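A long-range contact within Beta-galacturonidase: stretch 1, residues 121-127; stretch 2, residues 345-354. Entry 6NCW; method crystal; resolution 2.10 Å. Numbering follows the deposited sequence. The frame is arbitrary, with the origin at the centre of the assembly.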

# COMPACT_ATOMS: atom_id res chain seq x y z
N GLY A 121 -25.58 18.70 16.78
CA GLY A 121 -26.58 18.79 17.82
C GLY A 121 -27.86 19.44 17.34
O GLY A 121 -28.03 19.73 16.16
N PRO A 122 -28.78 19.70 18.28
CA PRO A 122 -30.14 20.15 17.89
C PRO A 122 -30.18 21.46 17.13
O PRO A 122 -31.13 21.68 16.36
N ASP A 123 -29.22 22.36 17.36
CA ASP A 123 -29.24 23.64 16.65
C ASP A 123 -28.93 23.48 15.17
O ASP A 123 -29.24 24.39 14.39
N SER A 124 -28.32 22.36 14.77
CA SER A 124 -27.81 22.18 13.42
C SER A 124 -28.63 21.11 12.71
O SER A 124 -28.51 19.92 13.01
N ALA A 125 -29.47 21.53 11.75
CA ALA A 125 -30.34 20.58 11.06
C ALA A 125 -29.75 20.07 9.76
O ALA A 125 -30.18 19.01 9.27
N LEU A 126 -28.78 20.78 9.18
CA LEU A 126 -28.17 20.39 7.92
C LEU A 126 -26.85 19.65 8.14
O LEU A 126 -26.66 18.54 7.63
N HIS A 127 -25.95 20.24 8.91
CA HIS A 127 -24.72 19.57 9.32
C HIS A 127 -25.04 18.59 10.44
O HIS A 127 -25.34 19.01 11.56
N ARG A 345 -37.97 17.33 10.48
CA ARG A 345 -38.85 18.00 11.44
C ARG A 345 -38.08 18.72 12.54
O ARG A 345 -38.71 19.27 13.45
N ASN A 346 -36.75 18.69 12.50
CA ASN A 346 -35.97 19.57 13.35
C ASN A 346 -36.53 20.99 13.22
O ASN A 346 -36.81 21.44 12.10
N PRO A 347 -36.75 21.70 14.33
CA PRO A 347 -37.41 23.02 14.24
C PRO A 347 -36.63 24.06 13.45
O PRO A 347 -37.21 25.10 13.11
N HIS A 348 -35.35 23.83 13.16
CA HIS A 348 -34.57 24.77 12.35
C HIS A 348 -34.46 24.36 10.90
O HIS A 348 -33.88 25.11 10.11
N PHE A 349 -35.00 23.18 10.53
CA PHE A 349 -34.70 22.61 9.22
C PHE A 349 -35.20 23.50 8.08
O PHE A 349 -34.45 23.80 7.14
N LYS A 350 -36.47 23.92 8.13
CA LYS A 350 -37.03 24.73 7.05
C LYS A 350 -36.32 26.08 6.93
O LYS A 350 -36.00 26.53 5.82
N GLN A 351 -36.07 26.74 8.07
CA GLN A 351 -35.37 28.02 8.05
C GLN A 351 -33.96 27.88 7.47
O GLN A 351 -33.53 28.71 6.66
N GLN A 352 -33.25 26.81 7.83
CA GLN A 352 -31.88 26.65 7.35
C GLN A 352 -31.83 26.26 5.87
O GLN A 352 -30.92 26.68 5.15
N CYS A 353 -32.82 25.50 5.40
CA CYS A 353 -32.91 25.21 3.97
C CYS A 353 -33.25 26.47 3.19
O CYS A 353 -32.56 26.81 2.22
N GLY A 354 -34.31 27.17 3.61
CA GLY A 354 -34.64 28.44 2.99
C GLY A 354 -33.48 29.41 2.96
O GLY A 354 -33.23 30.05 1.93

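Stretch 1 has no regular secondary structure, and two amide side chains of stretch 2 satisfy three of its backbone groups. Asn-346 (chi1 t) points toward stretch 1 and uses both ends of its amide: ND2 donates to Pro-122 O at 3.1 Å, nearly straight at 165°, while OD1 accepts from His-348 N at 2.9 Å, capping the turn that leads into the helix. Gln-352, one helical turn beyond His-348, extends with chi1 m and chi2 t. Its NE2 donates to Asp-123 O at 3.0 Å, and its OE1 accepts from Ala-125 N, also at 3.0 Å, so a single amide satisfies an acceptor and a donor of the loop.

Between these two amides Ala-125 points inward, its small CB lying 3.7 Å from Phe-349 CA and 3.6 Å from Asn-346 OD1; a methyl group suits so close an approach to the backbone. Leu-126 (m, t) starts sideways, but its end reaches the helix, with CD2 4.0 Å from Phe-349 CD1 and 3.9 Å from Cys-353 SG.

The CB of Asp-123 points away, yet a water bridges its carboxylate to His-348: it donates to Asp-123 OD1 at 2.6 Å and hydrogen-bonds His-348 NE2 at 3.0 Å. Ser-124 (t) instead turns its OG to His-127 O, 2.6 Å away, bracing the loop internally.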

# COMPACT_ATOMS: atom_id res chain seq x y z
CB PRO A 122 -30.86 20.27 19.23
CG PRO A 122 -30.09 19.41 20.17
CD PRO A 122 -28.67 19.47 19.73
CB ASP A 123 -28.21 24.61 17.25
CG ASP A 123 -28.48 24.92 18.72
OD1 ASP A 123 -29.56 24.57 19.24
OD2 ASP A 123 -27.59 25.54 19.35
CB SER A 124 -26.33 21.80 13.46
OG SER A 124 -25.85 21.54 12.16
CB ALA A 125 -31.71 21.21 10.79
CB LEU A 126 -27.98 21.64 7.03
CG LEU A 126 -29.25 22.49 6.82
CD1 LEU A 126 -28.99 23.66 5.87
CD2 LEU A 126 -30.40 21.65 6.32
CB HIS A 127 -23.69 20.59 9.79
CG HIS A 127 -23.17 21.43 8.69
ND1 HIS A 127 -22.08 21.07 7.93
CD2 HIS A 127 -23.60 22.62 8.19
CE1 HIS A 127 -21.85 22.00 7.03
NE2 HIS A 127 -22.76 22.96 7.17
CB ARG A 345 -39.81 16.99 12.06
CG ARG A 345 -41.25 17.32 11.75
CD ARG A 345 -42.19 16.35 12.42
NE ARG A 345 -41.77 14.99 12.17
CZ ARG A 345 -42.34 14.18 11.29
NH1 ARG A 345 -43.39 14.58 10.57
NH2 ARG A 345 -41.86 12.95 11.15
CB ASN A 346 -34.49 19.50 12.93
CG ASN A 346 -33.59 20.36 13.81
OD1 ASN A 346 -33.71 21.57 13.81
ND2 ASN A 346 -32.67 19.72 14.53
CB PRO A 347 -37.57 23.45 15.71
CG PRO A 347 -36.60 22.64 16.47
CD PRO A 347 -36.46 21.32 15.72
CB HIS A 348 -33.15 24.93 12.91
CG HIS A 348 -33.11 25.28 14.36
ND1 HIS A 348 -33.59 26.48 14.85
CD2 HIS A 348 -32.66 24.59 15.44
CE1 HIS A 348 -33.43 26.50 16.17
NE2 HIS A 348 -32.87 25.37 16.55
CB PHE A 349 -35.31 21.21 9.09
CG PHE A 349 -35.19 20.62 7.70
CD1 PHE A 349 -33.97 20.14 7.24
CD2 PHE A 349 -36.29 20.57 6.86
CE1 PHE A 349 -33.85 19.60 5.96
CE2 PHE A 349 -36.18 20.03 5.58
CZ PHE A 349 -34.96 19.54 5.13
CB LYS A 350 -38.53 24.93 7.25
CG LYS A 350 -39.38 23.69 6.88
CD LYS A 350 -40.62 23.57 7.76
CE LYS A 350 -41.92 23.53 6.96
NZ LYS A 350 -42.05 22.32 6.09
CB GLN A 351 -35.33 28.59 9.48
CG GLN A 351 -34.85 30.04 9.58
CD GLN A 351 -35.80 31.02 8.93
OE1 GLN A 351 -35.45 31.69 7.95
NE2 GLN A 351 -37.02 31.11 9.46
CB GLN A 352 -31.14 25.65 8.24
CG GLN A 352 -30.79 26.25 9.62
CD GLN A 352 -30.28 25.23 10.62
OE1 GLN A 352 -30.37 24.03 10.39
NE2 GLN A 352 -29.75 25.71 11.75
CB CYS A 353 -33.98 24.14 3.71
SG CYS A 353 -33.44 22.47 4.03
O HOH W 1 -32.03 23.91 19.06